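Side-chain contacts in protein kinase domain-containing protein (Chaetomium thermophilum, PDB 6Z3U), which is probably a cyclin-dependent serine/threonine kinase of the CDK7 type, the catalytic subunit of the CAK complex that uses ATP to phosphorylate proteins: residues W260-P263 against P264-F268; M302-I305 against T306-K310. All coordinates share one frame; numbering follows the deposited sequence.

Contact 1 (W260-P263 against P264-F268); sequences WYRP and PELLF
Arg262 lies across Leu266 and Leu267 with the aliphatic part of its chain. Its CG meets Leu266 CB at 3.7 Å, and these two side chains cross at about a right angle. One carbon further out, Arg262 CD touches Leu267 CD2, also at 3.7 Å. The same methyl stands at the edge of the guanidinium, near its plane. The chain is nearly extended up to CD and then bends (chi3 -48°), which brings NE alongside Leu267 CD2. Further out, Arg262 NH2 forms a long, weak ion pair with Glu301.

Pro263 follows, at the N-cap of helix 264-267. Its carbonyl O accepts a hydrogen bond from the backbone N of Leu267 at 3.1 Å, in the carbonyl plane. Leu266 N adds a weak bond to the same oxygen. The ring of Pro263 works separately. Its CD packs on Leu266 CD2 at 3.9 Å. Its CB lies 3.4 Å from Glu265 OE1, because the Glu265 chain folds back at chi2 (-97°) and brings the carboxylate beside the ring. OE1 of that carboxylate makes a salt bridge to Arg371, which probably balances the carboxylate's charge where it lies against the proline ring. Gly39 of a neighbouring subunit, the RING-type domain-containing protein, also packs on Glu265.

The run Pro263-Pro264-Glu265 is this kinase's version of the APE motif at the end of the activation segment. The pairing of its glutamate with an arginine late in the C-lobe is a hallmark of the protein kinase fold.

The short helix 264-267 sits between two longer ones. On helix 276-291, Trp280 packs on Pro263, and Val277 on Glu265 and Leu266. Gln304 and Ile308 of helix 301-311 take up Leu267.

Contact 2 (M302-I305 against T306-K310); sequences MEQI and TLICK
Met302 O is gripped twice by Thr306. The backbone N of Thr306 donates to it at 2.8 Å, one helical turn on, and the hydroxyl OG1 donates to it at 2.8 Å as well. The two donors come from opposite faces of the carbonyl plane, each tilted from it by about 30°. With OG1 anti to its own carbonyl carbon (chi1 -58°), beside the backbone N, the hydroxyl points back toward the preceding turn. The second bond gives the threonine hydroxyl a partner within its own helix and fixes the rotation of the side chain.

The other main-chain bonds follow the same step of four residues. Leu307 N bonds Glu303 O, Ile308 N bonds Gln304 O at 3.0 Å, and Cys309 N bonds Ile305 O at 3.0 Å. Leu307 leans its CB and CG over Glu303 O, and Ile308 lays CG1 beside Gln304 O in a similar way.

Side chains meet each other more loosely. The branch methyl CG2 of Ile305 lies 4.4 Å from Cys309 SG, on a shared flank of the helix. Gln304 CG comes within 4.4 Å of Ile308 CD1. The amide of Gln304 turns outward to the preceding loop, where OE1 accepts from Gly298 N and NE2 donates to Leu296 O. Both ends of this buried amide are thus satisfied. Trp330 packs on Met302 and Ile305.

Bonding of a threonine hydroxyl to the carbonyl four residues earlier is a familiar feature of alpha-helices. Here it occurs in helix 301-311, which by its place after helix 276-291 corresponds to helix G of the kinase C-lobe.

How the contacts relate
The two contacts lie side by side in the C-lobe, with their centres about 10 Å apart. Contact 1 comes first along the chain and ends before contact 2 begins. They meet largely through carbon atoms of their side chains. Leu267 CD1 packs on Ile308 CD1 at 3.4 Å and on Gln304 CG at 3.7 Å. Beside it, Phe268 CE1 lies 4.0 Å from Ile305 CD1. Contact 1 is the one nearer to catalysis: the side chain of Arg262 is about 8 Å from that of Asp220, the predicted proton acceptor. Contact 2 is remote from the predicted sites. The packing of Leu267 and Phe268 on Gln304, Ile305 and Ile308 holds the end of the activation segment against helix 301-311.

Contact 1 (W260-P263 against P264-F268)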
ATOM      1  N   TRP B 260     -10.715   5.388  22.312  1.00 27.71           N
ATOM      2  CA  TRP B 260     -10.294   6.587  23.029  1.00 23.81           C
ATOM      3  C   TRP B 260      -9.677   7.634  22.113  1.00 26.40           C
ATOM      4  O   TRP B 260      -9.616   8.810  22.490  1.00 34.79           O
ATOM      5  CB  TRP B 260      -9.299   6.212  24.127  1.00 23.64           C
ATOM      6  CG  TRP B 260      -9.855   5.267  25.148  1.00 28.89           C
ATOM      7  CD1 TRP B 260     -11.142   4.823  25.243  1.00 32.85           C
ATOM      8  CD2 TRP B 260      -9.136   4.639  26.218  1.00 26.41           C
ATOM      9  NE1 TRP B 260     -11.271   3.965  26.308  1.00 34.65           N
ATOM     10  CE2 TRP B 260     -10.053   3.834  26.921  1.00 25.31           C
ATOM     11  CE3 TRP B 260      -7.808   4.681  26.649  1.00 26.33           C
ATOM     12  CZ2 TRP B 260      -9.684   3.076  28.029  1.00 26.35           C
ATOM     13  CZ3 TRP B 260      -7.444   3.929  27.750  1.00 28.27           C
ATOM     14  CH2 TRP B 260      -8.379   3.138  28.428  1.00 26.73           C
ATOM     15  N   TYR B 261      -9.203   7.236  20.933  1.00 25.68           N
ATOM     16  CA  TYR B 261      -8.568   8.148  19.991  1.00 25.30           C
ATOM     17  C   TYR B 261      -9.370   8.298  18.704  1.00 29.40           C
ATOM     18  O   TYR B 261      -8.884   8.919  17.751  1.00 28.25           O
ATOM     19  CB  TYR B 261      -7.149   7.665  19.681  1.00 27.69           C
ATOM     20  CG  TYR B 261      -6.362   7.314  20.926  1.00 26.53           C
ATOM     21  CD1 TYR B 261      -6.467   6.053  21.499  1.00 20.65           C
ATOM     22  CD2 TYR B 261      -5.537   8.246  21.538  1.00 31.59           C
ATOM     23  CE1 TYR B 261      -5.765   5.727  22.638  1.00 20.33           C
ATOM     24  CE2 TYR B 261      -4.828   7.926  22.683  1.00 24.38           C
ATOM     25  CZ  TYR B 261      -4.948   6.664  23.226  1.00 20.03           C
ATOM     26  OH  TYR B 261      -4.251   6.333  24.361  1.00 25.67           O
ATOM     27  N   ARG B 262     -10.592   7.755  18.659  1.00 33.34           N
ATOM     28  CA  ARG B 262     -11.408   7.782  17.448  1.00 27.26           C
ATOM     29  C   ARG B 262     -12.025   9.165  17.272  1.00 25.78           C
ATOM     30  O   ARG B 262     -12.594   9.707  18.226  1.00 26.33           O
ATOM     31  CB  ARG B 262     -12.526   6.747  17.528  1.00 30.34           C
ATOM     32  CG  ARG B 262     -13.085   6.322  16.179  1.00 25.03           C
ATOM     33  CD  ARG B 262     -14.362   5.501  16.329  1.00 30.43           C
ATOM     34  NE  ARG B 262     -14.258   4.425  17.311  1.00 25.68           N
ATOM     35  CZ  ARG B 262     -13.666   3.255  17.101  1.00 25.34           C
ATOM     36  NH1 ARG B 262     -13.104   2.986  15.932  1.00 35.11           N
ATOM     37  NH2 ARG B 262     -13.639   2.350  18.070  1.00 32.31           N
ATOM     38  N   PRO B 263     -11.947   9.764  16.086  1.00 24.69           N
ATOM     39  CA  PRO B 263     -12.543  11.090  15.893  1.00 25.42           C
ATOM     40  C   PRO B 263     -14.056  11.001  15.849  1.00 30.90           C
ATOM     41  O   PRO B 263     -14.618   9.914  15.646  1.00 33.43           O
ATOM     42  CB  PRO B 263     -11.968  11.544  14.543  1.00 27.71           C
ATOM     43  CG  PRO B 263     -11.690  10.280  13.818  1.00 27.43           C
ATOM     44  CD  PRO B 263     -11.285   9.275  14.863  1.00 25.94           C
ATOM     45  N   PRO B 264     -14.755  12.127  16.022  1.00 30.53           N
ATOM     46  CA  PRO B 264     -16.227  12.066  16.028  1.00 28.47           C
ATOM     47  C   PRO B 264     -16.823  11.610  14.707  1.00 37.40           C
ATOM     48  O   PRO B 264     -17.835  10.898  14.705  1.00 40.99           O
ATOM     49  CB  PRO B 264     -16.635  13.505  16.380  1.00 29.19           C
ATOM     50  CG  PRO B 264     -15.439  14.346  16.059  1.00 30.81           C
ATOM     51  CD  PRO B 264     -14.250  13.478  16.318  1.00 31.39           C
ATOM     52  N   GLU B 265     -16.234  12.006  13.576  1.00 31.72           N
ATOM     53  CA  GLU B 265     -16.806  11.617  12.291  1.00 29.87           C
ATOM     54  C   GLU B 265     -16.792  10.103  12.115  1.00 32.71           C
ATOM     55  O   GLU B 265     -17.699   9.545  11.486  1.00 39.21           O
ATOM     56  CB  GLU B 265     -16.061  12.311  11.146  1.00 32.43           C
ATOM     57  CG  GLU B 265     -14.593  11.931  10.976  1.00 29.95           C
ATOM     58  CD  GLU B 265     -13.640  12.921  11.628  1.00 32.76           C
ATOM     59  OE1 GLU B 265     -14.021  13.549  12.639  1.00 35.03           O
ATOM     60  OE2 GLU B 265     -12.508  13.076  11.120  1.00 33.36           O
ATOM     61  N   LEU B 266     -15.791   9.421  12.674  1.00 33.11           N
ATOM     62  CA  LEU B 266     -15.766   7.963  12.614  1.00 28.11           C
ATOM     63  C   LEU B 266     -16.731   7.357  13.625  1.00 29.66           C
ATOM     64  O   LEU B 266     -17.374   6.340  13.340  1.00 31.72           O
ATOM     65  CB  LEU B 266     -14.346   7.449  12.850  1.00 26.86           C
ATOM     66  CG  LEU B 266     -13.548   7.064  11.600  1.00 26.62           C
ATOM     67  CD1 LEU B 266     -13.663   8.119  10.511  1.00 27.23           C
ATOM     68  CD2 LEU B 266     -12.087   6.826  11.950  1.00 25.48           C
ATOM     69  N   LEU B 267     -16.855   7.974  14.803  1.00 30.04           N
ATOM     70  CA  LEU B 267     -17.865   7.534  15.758  1.00 29.71           C
ATOM     71  C   LEU B 267     -19.259   7.612  15.153  1.00 30.52           C
ATOM     72  O   LEU B 267     -20.133   6.807  15.494  1.00 33.53           O
ATOM     73  CB  LEU B 267     -17.795   8.385  17.030  1.00 29.73           C
ATOM     74  CG  LEU B 267     -16.609   8.141  17.969  1.00 27.64           C
ATOM     75  CD1 LEU B 267     -16.399   9.328  18.884  1.00 27.51           C
ATOM     76  CD2 LEU B 267     -16.820   6.879  18.790  1.00 27.60           C
ATOM     77  N   PHE B 268     -19.479   8.558  14.246  1.00 31.08           N
ATOM     78  CA  PHE B 268     -20.759   8.718  13.573  1.00 44.69           C
ATOM     79  C   PHE B 268     -20.876   7.862  12.316  1.00 37.23           C
ATOM     80  O   PHE B 268     -21.839   8.024  11.560  1.00 42.77           O
ATOM     81  CB  PHE B 268     -20.980  10.192  13.228  1.00 43.24           C
ATOM     82  CG  PHE B 268     -21.035  11.099  14.434  1.00 38.99           C
ATOM     83  CD1 PHE B 268     -21.492  10.632  15.657  1.00 35.00           C
ATOM     84  CD2 PHE B 268     -20.621  12.417  14.341  1.00 33.12           C
ATOM     85  CE1 PHE B 268     -21.542  11.465  16.758  1.00 33.25           C
ATOM     86  CE2 PHE B 268     -20.670  13.252  15.441  1.00 33.15           C
ATOM     87  CZ  PHE B 268     -21.129  12.774  16.649  1.00 33.21           C
TER

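Contact 2 (M302-I305 against T306-K310)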
ATOM      1  N   MET B 302     -21.101   5.233  22.840  1.00 40.35           N
ATOM      2  CA  MET B 302     -21.949   6.274  23.412  1.00 42.57           C
ATOM      3  C   MET B 302     -21.203   7.045  24.494  1.00 41.78           C
ATOM      4  O   MET B 302     -21.380   8.260  24.634  1.00 43.53           O
ATOM      5  CB  MET B 302     -23.237   5.668  23.968  1.00 43.63           C
ATOM      6  CG  MET B 302     -24.136   5.056  22.903  1.00 49.96           C
ATOM      7  SD  MET B 302     -25.817   4.739  23.473  1.00 44.99           S
ATOM      8  CE  MET B 302     -25.504   3.757  24.939  1.00 66.07           C
ATOM      9  N   GLU B 303     -20.371   6.353  25.278  1.00 35.75           N
ATOM     10  CA  GLU B 303     -19.541   7.052  26.252  1.00 35.54           C
ATOM     11  C   GLU B 303     -18.517   7.937  25.551  1.00 32.36           C
ATOM     12  O   GLU B 303     -18.284   9.076  25.970  1.00 36.20           O
ATOM     13  CB  GLU B 303     -18.838   6.054  27.172  1.00 45.99           C
ATOM     14  CG  GLU B 303     -19.760   5.338  28.151  1.00 53.94           C
ATOM     15  CD  GLU B 303     -19.001   4.529  29.191  1.00 55.06           C
ATOM     16  OE1 GLU B 303     -17.972   5.022  29.702  1.00 53.48           O
ATOM     17  OE2 GLU B 303     -19.434   3.397  29.497  1.00 57.95           O
ATOM     18  N   GLN B 304     -17.903   7.435  24.479  1.00 32.46           N
ATOM     19  CA  GLN B 304     -16.944   8.252  23.742  1.00 29.40           C
ATOM     20  C   GLN B 304     -17.623   9.476  23.144  1.00 38.81           C
ATOM     21  O   GLN B 304     -17.080  10.586  23.201  1.00 35.29           O
ATOM     22  CB  GLN B 304     -16.275   7.423  22.648  1.00 29.82           C
ATOM     23  CG  GLN B 304     -15.011   8.052  22.094  1.00 29.05           C
ATOM     24  CD  GLN B 304     -13.907   8.151  23.126  1.00 29.10           C
ATOM     25  OE1 GLN B 304     -13.910   7.436  24.128  1.00 30.21           O
ATOM     26  NE2 GLN B 304     -12.956   9.048  22.888  1.00 30.49           N
ATOM     27  N   ILE B 305     -18.824   9.298  22.591  1.00 35.69           N
ATOM     28  CA  ILE B 305     -19.566  10.434  22.051  1.00 34.16           C
ATOM     29  C   ILE B 305     -19.901  11.418  23.165  1.00 36.60           C
ATOM     30  O   ILE B 305     -19.707  12.631  23.028  1.00 39.21           O
ATOM     31  CB  ILE B 305     -20.835   9.951  21.326  1.00 40.64           C
ATOM     32  CG1 ILE B 305     -20.462   9.199  20.045  1.00 32.06           C
ATOM     33  CG2 ILE B 305     -21.750  11.132  21.020  1.00 41.56           C
ATOM     34  CD1 ILE B 305     -21.622   8.498  19.388  1.00 35.22           C
ATOM     35  N   THR B 306     -20.409  10.907  24.289  1.00 37.93           N
ATOM     36  CA  THR B 306     -20.749  11.780  25.406  1.00 36.70           C
ATOM     37  C   THR B 306     -19.513  12.498  25.932  1.00 39.79           C
ATOM     38  O   THR B 306     -19.569  13.687  26.266  1.00 39.27           O
ATOM     39  CB  THR B 306     -21.410  10.971  26.521  1.00 32.59           C
ATOM     40  OG1 THR B 306     -22.583  10.322  26.015  1.00 33.70           O
ATOM     41  CG2 THR B 306     -21.799  11.870  27.680  1.00 38.22           C
ATOM     42  N   LEU B 307     -18.380  11.795  25.997  1.00 41.86           N
ATOM     43  CA  LEU B 307     -17.162  12.410  26.511  1.00 32.69           C
ATOM     44  C   LEU B 307     -16.704  13.550  25.613  1.00 28.90           C
ATOM     45  O   LEU B 307     -16.326  14.620  26.101  1.00 39.40           O
ATOM     46  CB  LEU B 307     -16.062  11.360  26.650  1.00 30.51           C
ATOM     47  CG  LEU B 307     -16.155  10.434  27.866  1.00 28.50           C
ATOM     48  CD1 LEU B 307     -15.070   9.366  27.806  1.00 32.68           C
ATOM     49  CD2 LEU B 307     -16.054  11.221  29.160  1.00 27.92           C
ATOM     50  N   ILE B 308     -16.735  13.347  24.295  1.00 35.06           N
ATOM     51  CA  ILE B 308     -16.344  14.418  23.385  1.00 36.17           C
ATOM     52  C   ILE B 308     -17.286  15.604  23.542  1.00 37.51           C
ATOM     53  O   ILE B 308     -16.854  16.764  23.539  1.00 43.72           O
ATOM     54  CB  ILE B 308     -16.301  13.906  21.935  1.00 29.87           C
ATOM     55  CG1 ILE B 308     -15.201  12.852  21.790  1.00 29.56           C
ATOM     56  CG2 ILE B 308     -16.062  15.060  20.972  1.00 31.49           C
ATOM     57  CD1 ILE B 308     -15.186  12.148  20.453  1.00 31.88           C
ATOM     58  N   CYS B 309     -18.585  15.336  23.691  1.00 38.69           N
ATOM     59  CA  CYS B 309     -19.536  16.416  23.929  1.00 42.40           C
ATOM     60  C   CYS B 309     -19.214  17.153  25.224  1.00 35.59           C
ATOM     61  O   CYS B 309     -19.316  18.383  25.292  1.00 38.09           O
ATOM     62  CB  CYS B 309     -20.962  15.862  23.970  1.00 51.76           C
ATOM     63  SG  CYS B 309     -21.620  15.327  22.368  1.00 43.66           S
ATOM     64  N   LYS B 310     -18.822  16.416  26.263  1.00 31.58           N
ATOM     65  CA  LYS B 310     -18.584  17.035  27.563  1.00 39.56           C
ATOM     66  C   LYS B 310     -17.315  17.880  27.546  1.00 35.43           C
ATOM     67  O   LYS B 310     -17.315  19.027  28.008  1.00 31.54           O
ATOM     68  CB  LYS B 310     -18.512  15.953  28.644  1.00 39.92           C
ATOM     69  CG  LYS B 310     -18.291  16.469  30.058  1.00 44.07           C
ATOM     70  CD  LYS B 310     -17.994  15.324  31.019  1.00 61.18           C
ATOM     71  CE  LYS B 310     -17.640  15.827  32.416  1.00 64.43           C
ATOM     72  NZ  LYS B 310     -18.827  16.311  33.176  1.00 77.96           N
TER